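Local coordinates for OBG-type G domain-containing protein (Pyrococcus horikoshii, PDB 2E87) that binds GDP in its OBG-type G domain and is probably a GTPase related to NOG1, although its cellular role is unknown, at residues A[56-61]-A[103-108]; A[110-115]-A[133-138]; A[212-217]-A[336-341]. All coordinates share one frame; numbering follows the deposited sequence.

Contact 1 (A[56-61]-A[103-108])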
loop_
_atom_site.group_PDB
_atom_site.type_symbol
_atom_site.label_atom_id
_atom_site.label_comp_id
_atom_site.label_asym_id
_atom_site.label_seq_id
_atom_site.Cartn_x
_atom_site.Cartn_y
_atom_site.Cartn_z
ATOM N N VAL A 56 10.470 19.211 21.508
ATOM C CA VAL A 56 9.105 19.138 21.043
ATOM C C VAL A 56 9.069 18.938 19.536
ATOM O O VAL A 56 8.309 18.120 19.038
ATOM C CB VAL A 56 8.335 20.404 21.454
ATOM C CG1 VAL A 56 7.002 20.477 20.737
ATOM C CG2 VAL A 56 8.114 20.368 22.950
ATOM N N VAL A 57 9.908 19.669 18.813
ATOM C CA VAL A 57 9.939 19.532 17.363
ATOM C C VAL A 57 10.438 18.149 16.962
ATOM O O VAL A 57 9.818 17.468 16.146
ATOM C CB VAL A 57 10.851 20.589 16.714
ATOM C CG1 VAL A 57 11.082 20.239 15.257
ATOM C CG2 VAL A 57 10.229 21.962 16.846
ATOM N N ARG A 58 11.557 17.730 17.543
ATOM C CA ARG A 58 12.127 16.445 17.196
ATOM C C ARG A 58 11.225 15.288 17.577
ATOM O O ARG A 58 11.154 14.301 16.860
ATOM C CB ARG A 58 13.516 16.309 17.817
ATOM C CG ARG A 58 14.575 17.139 17.081
ATOM C CD ARG A 58 15.740 17.515 17.989
ATOM N NE ARG A 58 16.295 16.336 18.623
ATOM C CZ ARG A 58 16.356 16.149 19.932
ATOM N NH1 ARG A 58 15.902 17.073 20.765
ATOM N NH2 ARG A 58 16.856 15.019 20.402
ATOM N N ASP A 59 10.499 15.416 18.680
ATOM C CA ASP A 59 9.614 14.343 19.084
ATOM C C ASP A 59 8.457 14.179 18.114
ATOM O O ASP A 59 8.151 13.058 17.716
ATOM C CB ASP A 59 9.083 14.576 20.495
ATOM C CG ASP A 59 10.157 14.387 21.557
ATOM O OD1 ASP A 59 11.262 13.884 21.228
ATOM O OD2 ASP A 59 9.887 14.741 22.724
ATOM N N ASN A 60 7.819 15.281 17.718
ATOM C CA ASN A 60 6.703 15.171 16.784
ATOM C C ASN A 60 7.184 14.656 15.423
ATOM O O ASN A 60 6.606 13.714 14.870
ATOM C CB ASN A 60 5.965 16.511 16.642
ATOM C CG ASN A 60 5.076 16.834 17.864
ATOM O OD1 ASN A 60 3.902 16.461 17.916
ATOM N ND2 ASN A 60 5.650 17.516 18.854
ATOM N N LEU A 61 8.261 15.230 14.893
ATOM C CA LEU A 61 8.748 14.766 13.603
ATOM C C LEU A 61 9.160 13.295 13.637
ATOM O O LEU A 61 8.790 12.525 12.752
ATOM C CB LEU A 61 9.923 15.620 13.131
ATOM C CG LEU A 61 9.586 17.077 12.804
ATOM C CD1 LEU A 61 10.884 17.792 12.537
ATOM C CD2 LEU A 61 8.631 17.182 11.593
ATOM N N ARG A 103 17.825 16.129 12.309
ATOM C CA ARG A 103 19.274 16.154 12.472
ATOM C C ARG A 103 19.838 17.565 12.647
ATOM O O ARG A 103 20.620 17.806 13.557
ATOM C CB ARG A 103 19.934 15.447 11.277
ATOM C CG ARG A 103 21.073 14.496 11.623
ATOM C CD ARG A 103 20.953 13.150 10.883
ATOM N NE ARG A 103 20.586 13.291 9.474
ATOM C CZ ARG A 103 21.239 14.040 8.585
ATOM N NH1 ARG A 103 22.312 14.734 8.950
ATOM N NH2 ARG A 103 20.809 14.109 7.326
ATOM N N ILE A 104 19.446 18.501 11.794
ATOM C CA ILE A 104 19.949 19.865 11.905
ATOM C C ILE A 104 19.500 20.548 13.203
ATOM O O ILE A 104 20.231 21.357 13.779
ATOM C CB ILE A 104 19.461 20.729 10.749
ATOM C CG1 ILE A 104 19.430 19.904 9.469
ATOM C CG2 ILE A 104 20.377 21.921 10.586
ATOM C CD1 ILE A 104 20.740 19.179 9.172
ATOM N N ILE A 105 18.289 20.231 13.653
ATOM C CA ILE A 105 17.763 20.835 14.870
ATOM C C ILE A 105 18.507 20.356 16.107
ATOM O O ILE A 105 18.734 21.126 17.042
ATOM C CB ILE A 105 16.255 20.560 14.997
ATOM C CG1 ILE A 105 15.514 21.460 14.003
ATOM C CG2 ILE A 105 15.777 20.797 16.414
ATOM C CD1 ILE A 105 14.066 21.120 13.849
ATOM N N ARG A 106 18.888 19.085 16.102
ATOM C CA ARG A 106 19.638 18.509 17.205
ATOM C C ARG A 106 21.000 19.200 17.255
ATOM O O ARG A 106 21.498 19.578 18.316
ATOM C CB ARG A 106 19.827 17.008 16.982
ATOM C CG ARG A 106 20.737 16.368 18.002
ATOM C CD ARG A 106 20.162 16.516 19.400
ATOM N NE ARG A 106 21.209 16.667 20.406
ATOM C CZ ARG A 106 20.989 16.681 21.716
ATOM N NH1 ARG A 106 19.753 16.544 22.184
ATOM N NH2 ARG A 106 22.003 16.842 22.556
ATOM N N GLU A 107 21.593 19.366 16.084
ATOM C CA GLU A 107 22.889 20.009 15.964
ATOM C C GLU A 107 22.788 21.475 16.394
ATOM O O GLU A 107 23.650 21.989 17.103
ATOM C CB GLU A 107 23.366 19.910 14.516
ATOM C CG GLU A 107 24.749 20.442 14.250
ATOM C CD GLU A 107 25.041 20.516 12.760
ATOM O OE1 GLU A 107 24.657 19.566 12.035
ATOM O OE2 GLU A 107 25.652 21.517 12.315
ATOM N N LEU A 108 21.733 22.152 15.965
ATOM C CA LEU A 108 21.573 23.548 16.335
ATOM C C LEU A 108 21.402 23.667 17.846
ATOM O O LEU A 108 21.967 24.556 18.462
ATOM C CB LEU A 108 20.373 24.164 15.608
ATOM C CG LEU A 108 20.586 24.369 14.106
ATOM C CD1 LEU A 108 19.278 24.800 13.431
ATOM C CD2 LEU A 108 21.674 25.415 13.901
#

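Contact 2 (A[110-115]-A[133-138])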
loop_
_atom_site.group_PDB
_atom_site.type_symbol
_atom_site.label_atom_id
_atom_site.label_comp_id
_atom_site.label_asym_id
_atom_site.label_seq_id
_atom_site.Cartn_x
_atom_site.Cartn_y
_atom_site.Cartn_z
ATOM N N GLU A 110 22.514 21.684 20.320
ATOM C CA GLU A 110 23.793 21.499 20.968
ATOM C C GLU A 110 24.660 22.731 20.743
ATOM O O GLU A 110 25.327 23.208 21.658
ATOM C CB GLU A 110 24.463 20.242 20.422
ATOM C CG GLU A 110 25.897 20.064 20.863
ATOM C CD GLU A 110 26.399 18.652 20.636
ATOM O OE1 GLU A 110 25.994 17.741 21.397
ATOM O OE2 GLU A 110 27.193 18.454 19.693
ATOM N N ARG A 111 24.639 23.260 19.527
ATOM C CA ARG A 111 25.426 24.446 19.215
ATOM C C ARG A 111 25.017 25.670 20.052
ATOM O O ARG A 111 25.871 26.331 20.641
ATOM C CB ARG A 111 25.317 24.778 17.721
ATOM C CG ARG A 111 25.535 26.268 17.372
ATOM C CD ARG A 111 26.862 26.534 16.672
ATOM N NE ARG A 111 27.014 25.735 15.460
ATOM C CZ ARG A 111 26.254 25.866 14.378
ATOM N NH1 ARG A 111 25.285 26.774 14.347
ATOM N NH2 ARG A 111 26.456 25.080 13.331
ATOM N N TYR A 112 23.719 25.969 20.114
ATOM C CA TYR A 112 23.247 27.131 20.858
ATOM C C TYR A 112 23.276 26.995 22.378
ATOM O O TYR A 112 23.518 27.973 23.072
ATOM C CB TYR A 112 21.857 27.526 20.367
ATOM C CG TYR A 112 21.940 28.328 19.097
ATOM C CD1 TYR A 112 22.124 29.703 19.141
ATOM C CD2 TYR A 112 21.957 27.700 17.853
ATOM C CE1 TYR A 112 22.329 30.435 17.995
ATOM C CE2 TYR A 112 22.176 28.422 16.696
ATOM C CZ TYR A 112 22.363 29.791 16.772
ATOM O OH TYR A 112 22.613 30.515 15.633
ATOM N N VAL A 113 23.027 25.798 22.900
ATOM C CA VAL A 113 23.095 25.610 24.341
ATOM C C VAL A 113 24.522 25.943 24.798
ATOM O O VAL A 113 24.708 26.636 25.793
ATOM C CB VAL A 113 22.752 24.154 24.763
ATOM C CG1 VAL A 113 23.224 23.898 26.195
ATOM C CG2 VAL A 113 21.249 23.928 24.691
ATOM N N GLU A 114 25.523 25.466 24.062
ATOM C CA GLU A 114 26.917 25.734 24.408
ATOM C C GLU A 114 27.216 27.227 24.411
ATOM O O GLU A 114 27.757 27.742 25.381
ATOM C CB GLU A 114 27.879 25.032 23.439
ATOM C CG GLU A 114 29.357 25.117 23.851
ATOM C CD GLU A 114 30.173 26.134 23.046
ATOM O OE1 GLU A 114 29.620 27.173 22.619
ATOM O OE2 GLU A 114 31.387 25.898 22.851
ATOM N N ARG A 115 26.874 27.921 23.329
ATOM C CA ARG A 115 27.122 29.358 23.250
ATOM C C ARG A 115 26.495 30.107 24.408
ATOM O O ARG A 115 27.126 30.988 24.987
ATOM C CB ARG A 115 26.576 29.966 21.954
ATOM C CG ARG A 115 27.633 30.315 20.937
ATOM C CD ARG A 115 28.060 29.056 20.241
ATOM N NE ARG A 115 29.248 29.213 19.407
ATOM C CZ ARG A 115 29.653 28.283 18.553
ATOM N NH1 ARG A 115 28.952 27.172 18.450
ATOM N NH2 ARG A 115 30.735 28.454 17.811
ATOM N N TYR A 133 15.558 30.175 17.754
ATOM C CA TYR A 133 14.150 30.161 17.384
ATOM C C TYR A 133 14.055 30.468 15.885
ATOM O O TYR A 133 13.411 29.742 15.130
ATOM C CB TYR A 133 13.381 31.224 18.170
ATOM C CG TYR A 133 12.825 30.765 19.502
ATOM C CD1 TYR A 133 13.596 30.007 20.375
ATOM C CD2 TYR A 133 11.525 31.111 19.896
ATOM C CE1 TYR A 133 13.099 29.598 21.603
ATOM C CE2 TYR A 133 11.010 30.708 21.137
ATOM C CZ TYR A 133 11.806 29.947 21.977
ATOM O OH TYR A 133 11.323 29.494 23.167
ATOM N N GLY A 134 14.720 31.541 15.467
ATOM C CA GLY A 134 14.706 31.927 14.069
ATOM C C GLY A 134 15.111 30.790 13.148
ATOM O O GLY A 134 14.447 30.526 12.143
ATOM N N ARG A 135 16.192 30.101 13.496
ATOM C CA ARG A 135 16.672 28.994 12.679
ATOM C C ARG A 135 15.779 27.760 12.720
ATOM O O ARG A 135 15.665 27.057 11.719
ATOM C CB ARG A 135 18.099 28.599 13.072
ATOM C CG ARG A 135 19.138 29.654 12.725
ATOM C CD ARG A 135 20.533 29.103 12.900
ATOM N NE ARG A 135 21.552 30.146 12.983
ATOM C CZ ARG A 135 21.790 31.041 12.030
ATOM N NH1 ARG A 135 21.075 31.025 10.910
ATOM N NH2 ARG A 135 22.751 31.944 12.191
ATOM N N VAL A 136 15.152 27.485 13.862
ATOM C CA VAL A 136 14.282 26.326 13.939
ATOM C C VAL A 136 13.082 26.569 13.046
ATOM O O VAL A 136 12.699 25.702 12.260
ATOM C CB VAL A 136 13.792 26.055 15.388
ATOM C CG1 VAL A 136 12.784 24.926 15.380
ATOM C CG2 VAL A 136 14.963 25.675 16.274
ATOM N N ALA A 137 12.482 27.748 13.171
ATOM C CA ALA A 137 11.332 28.091 12.348
ATOM C C ALA A 137 11.682 27.967 10.860
ATOM O O ALA A 137 10.888 27.483 10.056
ATOM C CB ALA A 137 10.876 29.502 12.659
ATOM N N SER A 138 12.881 28.400 10.502
ATOM C CA SER A 138 13.342 28.343 9.125
ATOM C C SER A 138 13.551 26.903 8.623
ATOM O O SER A 138 13.166 26.569 7.501
ATOM C CB SER A 138 14.638 29.146 8.993
ATOM O OG SER A 138 15.213 28.972 7.714
#

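Contact 3 (A[212-217]-A[336-341])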
loop_
_atom_site.group_PDB
_atom_site.type_symbol
_atom_site.label_atom_id
_atom_site.label_comp_id
_atom_site.label_asym_id
_atom_site.label_seq_id
_atom_site.Cartn_x
_atom_site.Cartn_y
_atom_site.Cartn_z
ATOM N N GLY A 212 -9.787 -27.859 3.676
ATOM C CA GLY A 212 -8.995 -28.403 4.760
ATOM C C GLY A 212 -8.877 -27.220 5.706
ATOM O O GLY A 212 -9.891 -26.628 6.085
ATOM N N TYR A 213 -7.661 -26.853 6.086
ATOM C CA TYR A 213 -7.500 -25.692 6.953
ATOM C C TYR A 213 -6.751 -24.593 6.180
ATOM O O TYR A 213 -6.262 -23.628 6.759
ATOM C CB TYR A 213 -6.780 -26.079 8.259
ATOM C CG TYR A 213 -5.400 -26.668 8.090
ATOM C CD1 TYR A 213 -4.298 -25.851 7.864
ATOM C CD2 TYR A 213 -5.189 -28.046 8.176
ATOM C CE1 TYR A 213 -3.016 -26.385 7.732
ATOM C CE2 TYR A 213 -3.905 -28.593 8.039
ATOM C CZ TYR A 213 -2.826 -27.748 7.822
ATOM O OH TYR A 213 -1.555 -28.250 7.736
ATOM N N PHE A 214 -6.689 -24.748 4.861
ATOM C CA PHE A 214 -6.025 -23.777 4.002
ATOM C C PHE A 214 -7.051 -22.823 3.388
ATOM O O PHE A 214 -8.177 -23.212 3.061
ATOM C CB PHE A 214 -5.247 -24.476 2.883
ATOM C CG PHE A 214 -4.219 -25.460 3.377
ATOM C CD1 PHE A 214 -4.596 -26.745 3.774
ATOM C CD2 PHE A 214 -2.878 -25.099 3.468
ATOM C CE1 PHE A 214 -3.650 -27.649 4.254
ATOM C CE2 PHE A 214 -1.926 -25.986 3.941
ATOM C CZ PHE A 214 -2.308 -27.265 4.336
ATOM N N ARG A 215 -6.661 -21.563 3.252
ATOM C CA ARG A 215 -7.542 -20.563 2.681
ATOM C C ARG A 215 -7.023 -20.124 1.322
ATOM O O ARG A 215 -5.809 -20.026 1.107
ATOM C CB ARG A 215 -7.657 -19.377 3.632
ATOM C CG ARG A 215 -8.314 -19.750 4.961
ATOM C CD ARG A 215 -7.842 -18.848 6.098
ATOM N NE ARG A 215 -8.892 -17.960 6.593
ATOM C CZ ARG A 215 -9.980 -18.371 7.240
ATOM N NH1 ARG A 215 -10.170 -19.662 7.478
ATOM N NH2 ARG A 215 -10.882 -17.487 7.646
ATOM N N TYR A 216 -7.952 -19.909 0.394
ATOM C CA TYR A 216 -7.600 -19.452 -0.945
ATOM C C TYR A 216 -8.350 -18.172 -1.218
ATOM O O TYR A 216 -9.566 -18.111 -1.051
ATOM C CB TYR A 216 -7.969 -20.484 -2.001
ATOM C CG TYR A 216 -7.207 -21.761 -1.854
ATOM C CD1 TYR A 216 -7.666 -22.768 -1.017
ATOM C CD2 TYR A 216 -5.993 -21.951 -2.511
ATOM C CE1 TYR A 216 -6.937 -23.930 -0.831
ATOM C CE2 TYR A 216 -5.260 -23.107 -2.329
ATOM C CZ TYR A 216 -5.741 -24.095 -1.482
ATOM O OH TYR A 216 -5.022 -25.250 -1.272
ATOM N N GLN A 217 -7.623 -17.141 -1.618
ATOM C CA GLN A 217 -8.252 -15.867 -1.908
ATOM C C GLN A 217 -8.665 -15.779 -3.396
ATOM O O GLN A 217 -7.919 -16.184 -4.282
ATOM C CB GLN A 217 -7.291 -14.730 -1.553
ATOM C CG GLN A 217 -7.942 -13.365 -1.573
ATOM C CD GLN A 217 -7.007 -12.264 -1.136
ATOM O OE1 GLN A 217 -5.939 -12.058 -1.726
ATOM N NE2 GLN A 217 -7.400 -11.543 -0.096
ATOM N N PRO A 336 0.238 -26.582 -2.935
ATOM C CA PRO A 336 1.650 -26.575 -2.547
ATOM C C PRO A 336 2.071 -25.213 -2.002
ATOM O O PRO A 336 2.661 -25.123 -0.927
ATOM C CB PRO A 336 2.382 -26.961 -3.844
ATOM C CG PRO A 336 1.360 -26.765 -4.935
ATOM C CD PRO A 336 0.068 -27.158 -4.277
ATOM N N LEU A 337 1.752 -24.150 -2.736
ATOM C CA LEU A 337 2.096 -22.807 -2.289
ATOM C C LEU A 337 1.466 -22.526 -0.930
ATOM O O LEU A 337 2.062 -21.859 -0.095
ATOM C CB LEU A 337 1.619 -21.754 -3.292
ATOM C CG LEU A 337 1.834 -20.315 -2.802
ATOM C CD1 LEU A 337 3.317 -20.083 -2.546
ATOM C CD2 LEU A 337 1.307 -19.315 -3.820
ATOM N N ALA A 338 0.255 -23.030 -0.715
ATOM C CA ALA A 338 -0.441 -22.817 0.552
ATOM C C ALA A 338 0.318 -23.461 1.718
ATOM O O ALA A 338 0.398 -22.893 2.807
ATOM C CB ALA A 338 -1.854 -23.387 0.470
ATOM N N GLU A 339 0.870 -24.652 1.484
ATOM C CA GLU A 339 1.629 -25.362 2.514
ATOM C C GLU A 339 2.947 -24.632 2.765
ATOM O O GLU A 339 3.371 -24.472 3.908
ATOM C CB GLU A 339 1.889 -26.817 2.082
ATOM C CG GLU A 339 0.605 -27.643 1.926
ATOM C CD GLU A 339 0.836 -29.059 1.393
ATOM O OE1 GLU A 339 1.584 -29.225 0.404
ATOM O OE2 GLU A 339 0.248 -30.007 1.951
ATOM N N LYS A 340 3.579 -24.175 1.690
ATOM C CA LYS A 340 4.834 -23.445 1.798
ATOM C C LYS A 340 4.637 -22.137 2.552
ATOM O O LYS A 340 5.490 -21.747 3.339
ATOM C CB LYS A 340 5.413 -23.153 0.411
ATOM C CG LYS A 340 6.690 -22.340 0.450
ATOM C CD LYS A 340 7.481 -22.511 -0.836
ATOM C CE LYS A 340 8.892 -21.951 -0.703
ATOM N NZ LYS A 340 9.797 -22.439 -1.788
ATOM N N VAL A 341 3.521 -21.455 2.296
ATOM C CA VAL A 341 3.215 -20.200 2.976
ATOM C C VAL A 341 3.034 -20.486 4.459
ATOM O O VAL A 341 3.587 -19.793 5.310
ATOM C CB VAL A 341 1.914 -19.552 2.436
ATOM C CG1 VAL A 341 1.464 -18.427 3.352
ATOM C CG2 VAL A 341 2.150 -19.002 1.044
#

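Contact 1 (A[56-61]-A[103-108])
Val57 and Arg58 of segment 56-61 face Ile105 and Arg106 of segment 103-108, where two helices run nearly antiparallel, their axes 159° apart and 10.0 Å from each other at closest approach. The apolar part is small and close. Val57 CG1 meets the terminal methyl of Ile105, CD1, at 3.4 Å, the two side chains crossing at about a right angle. The other branch of Ile105 holds a different neighbour: CG2, anti to the backbone N, lies against the aliphatic stem of Arg58, with Arg58 CD 3.6 Å from Ile105 CG2. One isoleucine thus covers both contact residues of the opposite helix. The polar part belongs to the arginines. Arg58 slides past Ile105 and then bends at chi3 (53°), which turns its guanidinium to Arg106; Arg106 CD sits over one face, toward the rim, 3.8 Å from Arg58 NH2. The two guanidinium planes stand 73° apart, and Arg58 NH2 comes up to the edge of the Arg106 group, 3.7 Å from Arg106 NH1. This pairing of like charges has Glu109 beside it, which forms a salt bridge with Arg106 and a long, weak ion pair with Arg58. Arg58 NH1 also makes weak hydrogen bonds to Ser54 and Asn55, whereas its NE is buried without a partner. With an alanine here, the stem against Ile105 CG2 and the guanidinium beside Arg106 CD are both gone, which would probably leave a gap between the helices. Leu17 and Ala21 of helix 14-30 and Leu140 of helix 122-142 also pack on Val57. The arrangement is that of an antiparallel helical bundle, with an apolar interior edged by charged side chains, in the NOG1 N-terminal helical domain.

Contact 2 (A[110-115]-A[133-138])
Tyr112 and Arg135 alone join helix segments 110-115 and 133-138, through a single hydrogen bond from the inner guanidinium nitrogen of Arg135 to the phenol oxygen of Tyr112. Just ahead of the tyrosine, Arg111 turns its guanidinium the same way without touching: Arg111 NH1 stays 5.2 Å from Arg135 NE, two like charges kept apart. Tyr112 carries its ring across the gap, and the donor arrives at the ring's edge, near its plane, with Arg135 NE 2.9 Å from Tyr112 OH and an N-H...O angle of 160°. Arg135 comes in at about a right angle to the tyrosine, its chain extended from CG to NE; the oxygen lies in its guanidinium plane, at the edge, while ring and guanidinium are turned 46° against each other. Arg135 CD follows, 3.7 Å from Tyr112 OH. Gln131 and Leu128, one and two turns before Arg135 on helix 122-142, pack on Tyr112. Beyond the tyrosine, Val113 leaves for Val50 and Arg51 of helix 38-67. Because the phenol serves as acceptor for a cationic donor, the arginine's charge would probably polarise the hydroxyl, and the nearly straight bond fixes where the two long side chains meet at the edge of the helical bundle.

Contact 3 (A[212-217]-A[336-341])
Phe214 (chi1 -57°) and Tyr216 (chi1 -64°) each have CG anti to the carbonyl carbon, and as alternate residues of one strand they both reach Ala338: Phe214 points at the helix, while Tyr216 starts out alongside it and brings its hydroxyl end close. The methyl of Ala338 is the centre of the contact: Phe214 CD2 lies 3.6 Å from Ala338 CB, and Tyr216 OH comes to 4.1 Å from the same methyl. Both approaches are oblique to the rings. One residue on, Glu339 lays its aliphatic part along the far end of the phenylalanine, with Glu339 CG 3.6 Å from Phe214 CE2 and 3.8 Å from Phe214 CZ. Its chain runs on extended from there, carrying the carboxylate beyond the ring, and makes a long, weak ion pair with Arg335. Small size at Ala338 lets the backbones approach, the CA atoms of Phe214 and Ala338 being 6.6 Å apart. Tyr213 adds to the ring cluster from the turn, its CE1 over one face of Phe214, toward the rim. The contact is van der Waals packing, mostly between carbons, with the Tyr216 hydroxyl against a methyl. Strand 214-217 and helix 336-341 cross at 117°, their axes 9.0 Å apart. Leu334 and Arg335, one turn earlier on the helix, continue the packing against Tyr216, whose ring also meets that of Phe209. Strand 214-220 lies between its antiparallel hairpin partner, 204-211, and the parallel strand 169-173, so the long C-terminal helix 323-350 packs across the beginning of a strand within the sheet of the G domain.

Overall arrangement
Contacts 1, 2 and 3 follow one another along the chain, each closing before the next opens. The first two are neighbours in the NOG1 N-terminal helical domain, with centres 10 Å apart: both use helix 88-117, which meets helix 38-67 in contact 1 and helix 122-142 in contact 2. They touch directly, Leu108 packing on Arg135 and Val136 meeting Val57 and Ile105. Contact 3 belongs to the other half of the elongated molecule, about 47 Å from contact 1 and 57 Å from contact 2 between centres. There the C-terminal helix packs across strand 214-220 of the sheet. Contacts 1 and 2 thus join helix to helix in the bundle, contact 3 helix to strand in the GDP-binding domain, without touching them.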